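Local coordinates for 3-oxoacyl-[acyl-carrier-protein] synthase, mitochondrial (Arabidopsis thaliana, PDB 2IX4), which catalyses the condensation steps of mitochondrial fatty acid synthesis, adding two carbons from malonyl-ACP to an acyl chain and releasing carbon dioxide, at residues C30-L35 / V61-P66; L298-A303 / R333-V338. All blocks are in the same frame, centred on the assembly; numbering follows the deposited sequence.

Interaction 1: C30-L35 / V61-P66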
# COMPACT_ATOMS: atom_id res chain seq x y z
N CYS A 30 14.89 -6.08 26.18
CA CYS A 30 14.60 -4.85 25.45
C CYS A 30 15.64 -4.63 24.35
O CYS A 30 16.84 -4.75 24.60
CB CYS A 30 14.58 -3.67 26.42
SG CYS A 30 14.19 -2.09 25.67
N GLY A 31 15.17 -4.32 23.15
CA GLY A 31 16.06 -4.15 21.99
C GLY A 31 16.48 -2.73 21.69
O GLY A 31 17.10 -2.48 20.65
N ILE A 32 16.15 -1.79 22.58
CA ILE A 32 16.46 -0.37 22.39
C ILE A 32 17.88 -0.03 22.82
O ILE A 32 18.34 -0.45 23.89
CB ILE A 32 15.48 0.55 23.18
CG1 ILE A 32 14.00 0.14 22.98
CG2 ILE A 32 15.75 2.04 22.87
CD1 ILE A 32 13.39 0.48 21.66
N ARG A 33 18.58 0.75 21.99
CA ARG A 33 19.88 1.31 22.35
C ARG A 33 20.03 2.73 21.82
O ARG A 33 19.20 3.20 21.04
CB ARG A 33 21.02 0.42 21.83
CG ARG A 33 21.11 0.29 20.31
CD ARG A 33 22.47 -0.27 19.90
NE ARG A 33 22.55 -0.53 18.47
CZ ARG A 33 22.82 0.38 17.54
NH1 ARG A 33 23.01 1.65 17.88
NH2 ARG A 33 22.87 0.03 16.26
N GLY A 34 21.08 3.42 22.26
CA GLY A 34 21.37 4.78 21.79
C GLY A 34 21.86 4.80 20.35
O GLY A 34 22.51 3.86 19.88
N LEU A 35 21.52 5.88 19.64
CA LEU A 35 21.97 6.08 18.26
C LEU A 35 23.46 6.39 18.18
O LEU A 35 24.02 7.03 19.07
CB LEU A 35 21.20 7.24 17.61
CG LEU A 35 19.82 7.06 16.98
CD1 LEU A 35 19.46 8.34 16.25
CD2 LEU A 35 19.76 5.88 16.02
N VAL A 61 17.52 7.43 20.29
CA VAL A 61 17.32 6.02 20.67
C VAL A 61 16.54 5.30 19.58
O VAL A 61 15.72 5.91 18.89
CB VAL A 61 16.58 5.86 22.05
CG1 VAL A 61 17.44 6.39 23.20
CG2 VAL A 61 15.21 6.54 22.05
N ALA A 62 16.82 4.01 19.41
CA ALA A 62 16.12 3.20 18.41
C ALA A 62 16.29 1.71 18.71
O ALA A 62 17.19 1.32 19.46
CB ALA A 62 16.62 3.53 17.00
N ALA A 63 15.43 0.89 18.12
CA ALA A 63 15.48 -0.56 18.31
C ALA A 63 15.93 -1.24 17.03
O ALA A 63 15.23 -1.19 16.02
CB ALA A 63 14.14 -1.08 18.75
N PHE A 64 17.10 -1.88 17.09
CA PHE A 64 17.77 -2.39 15.90
C PHE A 64 17.74 -3.91 15.79
O PHE A 64 17.92 -4.62 16.77
CB PHE A 64 19.25 -1.96 15.90
CG PHE A 64 19.46 -0.48 15.77
CD1 PHE A 64 19.52 0.33 16.91
CD2 PHE A 64 19.61 0.11 14.52
CE1 PHE A 64 19.73 1.70 16.80
CE2 PHE A 64 19.82 1.48 14.40
CZ PHE A 64 19.87 2.28 15.55
N VAL A 65 17.54 -4.40 14.57
CA VAL A 65 17.75 -5.81 14.26
C VAL A 65 19.25 -6.12 14.41
O VAL A 65 20.08 -5.41 13.86
CB VAL A 65 17.30 -6.13 12.81
CG1 VAL A 65 17.84 -7.49 12.36
CG2 VAL A 65 15.77 -6.08 12.71
N PRO A 66 19.59 -7.17 15.19
CA PRO A 66 20.98 -7.59 15.28
C PRO A 66 21.47 -8.31 14.02
O PRO A 66 20.88 -9.31 13.60
CB PRO A 66 20.99 -8.55 16.48
CG PRO A 66 19.62 -9.09 16.54
CD PRO A 66 18.70 -8.01 16.02
O HOH W 1 19.23 -2.74 19.33
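Arg33 and Ala62 form the hydrogen-bonded pair of a two-stranded antiparallel ribbon, strand 32-34 against 61-63, its N-H···O bonds running 2.9 Å from Arg33 N to Ala62 O and 3.0 Å from Ala62 N to Arg33 O. At the non-hydrogen-bonded pair Ile32–Ala63, Ile32 CD1 presses to 3.4 Å from Ala63 CB, tighter than usual carbon contact, while Ile32 CG2 leans on Val61. The opposite face carries Arg33, Ala62 and a cation-pi stack. Chi1 of 64° sets Arg33 CG between the backbone N and the carbonyl carbon, and the chain runs extended from there to NE. The guanidinium lies flat on Phe64, the planes 3° apart, with Arg33 CZ 3.7 Å from the centroid of the Phe64 ring. Leu35 CD2 meets the ring edge in plane, 3.6 Å from Phe64 CZ. Outside the ribbon, Arg33 NH1 pairs with Asp39 in a salt bridge. An alanine in place of Arg33 would probably leave that face of Phe64 without its stacking partner and Asp39 without this counter-charge. Gln233 NE2, donating to Cys30 O and Ile32 O, ties the ribbon to a neighbouring part of the synthase. Stacking and the Asp39 pairing together probably restrict the guanidinium's rotation.

Interaction 2: L298-A303 / R333-V338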
# COMPACT_ATOMS: atom_id res chain seq x y z
N LEU A 298 -14.56 1.11 17.19
CA LEU A 298 -15.16 0.53 15.99
C LEU A 298 -14.37 -0.66 15.47
O LEU A 298 -14.94 -1.69 15.15
CB LEU A 298 -15.32 1.59 14.90
CG LEU A 298 -16.48 2.58 15.06
CD1 LEU A 298 -16.40 3.67 13.99
CD2 LEU A 298 -17.82 1.86 15.00
N ALA A 299 -13.05 -0.51 15.39
CA ALA A 299 -12.17 -1.56 14.88
C ALA A 299 -12.25 -2.83 15.72
O ALA A 299 -12.33 -3.94 15.18
CB ALA A 299 -10.74 -1.06 14.79
N MET A 300 -12.23 -2.66 17.05
CA MET A 300 -12.33 -3.78 17.99
C MET A 300 -13.71 -4.44 17.96
O MET A 300 -13.83 -5.66 17.94
CB MET A 300 -11.98 -3.32 19.41
CG MET A 300 -10.50 -3.03 19.63
SD MET A 300 -10.07 -2.76 21.36
CE MET A 300 -10.51 -1.03 21.57
N THR A 301 -14.75 -3.60 17.94
CA THR A 301 -16.13 -4.08 17.87
C THR A 301 -16.40 -4.89 16.60
O THR A 301 -17.07 -5.93 16.64
CB THR A 301 -17.12 -2.89 17.97
OG1 THR A 301 -16.90 -2.21 19.20
CG2 THR A 301 -18.56 -3.38 17.92
N ARG A 302 -15.85 -4.42 15.48
CA ARG A 302 -16.03 -5.06 14.19
C ARG A 302 -15.35 -6.43 14.11
O ARG A 302 -15.91 -7.37 13.54
CB ARG A 302 -15.58 -4.14 13.05
CG ARG A 302 -16.63 -3.09 12.71
CD ARG A 302 -16.04 -1.86 12.04
NE ARG A 302 -17.06 -0.83 11.85
CZ ARG A 302 -16.86 0.34 11.25
NH1 ARG A 302 -15.66 0.66 10.78
NH2 ARG A 302 -17.86 1.21 11.13
N ALA A 303 -14.15 -6.53 14.68
CA ALA A 303 -13.43 -7.80 14.76
C ALA A 303 -14.19 -8.82 15.62
O ALA A 303 -14.29 -9.99 15.26
CB ALA A 303 -12.02 -7.58 15.29
N ARG A 333 -8.84 4.04 27.09
CA ARG A 333 -10.23 4.48 27.16
C ARG A 333 -11.12 3.62 26.26
O ARG A 333 -12.21 3.21 26.65
CB ARG A 333 -10.32 5.95 26.75
CG ARG A 333 -11.45 6.72 27.39
CD ARG A 333 -11.24 8.23 27.23
NE ARG A 333 -10.11 8.72 28.02
CZ ARG A 333 -9.01 9.28 27.51
NH1 ARG A 333 -8.86 9.43 26.20
NH2 ARG A 333 -8.05 9.69 28.32
N ALA A 334 -10.62 3.33 25.05
CA ALA A 334 -11.33 2.51 24.07
C ALA A 334 -11.47 1.06 24.52
O ALA A 334 -12.52 0.44 24.31
CB ALA A 334 -10.63 2.59 22.73
N ILE A 335 -10.43 0.52 25.15
CA ILE A 335 -10.47 -0.84 25.72
C ILE A 335 -11.50 -0.92 26.85
O ILE A 335 -12.22 -1.91 26.97
CB ILE A 335 -9.06 -1.32 26.18
CG1 ILE A 335 -8.15 -1.51 24.96
CG2 ILE A 335 -9.16 -2.63 26.98
CD1 ILE A 335 -6.66 -1.68 25.30
N LYS A 336 -11.58 0.14 27.66
CA LYS A 336 -12.62 0.25 28.69
C LYS A 336 -14.03 0.28 28.11
O LYS A 336 -14.94 -0.30 28.69
CB LYS A 336 -12.40 1.49 29.56
CG LYS A 336 -12.09 1.19 31.02
CD LYS A 336 -12.05 2.45 31.89
CE LYS A 336 -13.45 2.94 32.24
NZ LYS A 336 -13.43 4.07 33.22
N THR A 337 -14.19 0.95 26.97
CA THR A 337 -15.50 1.07 26.33
C THR A 337 -15.96 -0.25 25.70
O THR A 337 -17.14 -0.61 25.79
CB THR A 337 -15.50 2.21 25.27
OG1 THR A 337 -15.18 3.45 25.91
CG2 THR A 337 -16.87 2.34 24.59
N VAL A 338 -15.03 -0.97 25.09
CA VAL A 338 -15.36 -2.22 24.40
C VAL A 338 -15.61 -3.37 25.39
O VAL A 338 -16.53 -4.16 25.21
CB VAL A 338 -14.25 -2.60 23.38
CG1 VAL A 338 -14.46 -4.01 22.83
CG2 VAL A 338 -14.21 -1.59 22.24
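Met300 reaches from helix 294-307 to helix 325-339 and carries most of this helix-helix contact, in the C-terminal half of a thiolase-like fold. The two segments run in the same general direction, their axes at 37° and 10.0 Å apart at closest approach, a usual spacing for packed helices, filled here mainly by Met300 against Ala334 and Val338. The methyl CE does the touching. It lies 3.8 Å from Ala334 CB and 3.8 Å from Val338 CG2, residues one helical turn apart, and approaches the backbone at Ala334 O to 3.7 Å. Ile335 CG1 adds a looser contact, 4.2 Å from Met300 CE, although the CB of Ile335 points away from the other helix. The Met300 chain leaves with CG anti to the carbonyl carbon and bends only at its last torsion (chi3 -83°), which places CE against the second helix. Val338 has CG2 anti to its own carbonyl carbon, and this methyl also lies 4.0 Å from Met300 CB, so it meets both the root and the tip of the methionine.

Farther out, Met300 rests on Met413 and Asn415 of strand 411-418 and on Ser425 of strand 422-429, which back the helix with the central sheet. Ala334 and Val338 extend the apolar seam to Ala296, Val297 and Leu304 of the first helix. On another side of that helix, Arg302 NH1 bonds to Met279 O and to Gln169 O of the second subunit. At the solvent-exposed margin, Thr301 OG1 bonds to Val297 O within its own helix, while Val338 CG2 lies 4.1 Å from that hydroxyl oxygen.

Overall arrangement
Interaction 1 closes before interaction 2 opens along the chain. Their centres lie 31 Å apart and their nearest atoms about 20 Å, so neither touches the other. Segments 30-35 and 61-66 form a small sheet separate from the large mixed one, in the N-terminal half of the synthase; 298-303 and 333-338 are helical, in the C-terminal half, with the first helix packed on the large sheet. All four segments belong to the one ketosynthase domain. Each contact approaches a different predicted active-site histidine: the Ile32 side chain is about 8 Å from that of His359, and the Ile335 side chain about 8 Å from that of His320. The two therefore probably belong to separate parts of the scaffold around one catalytic centre.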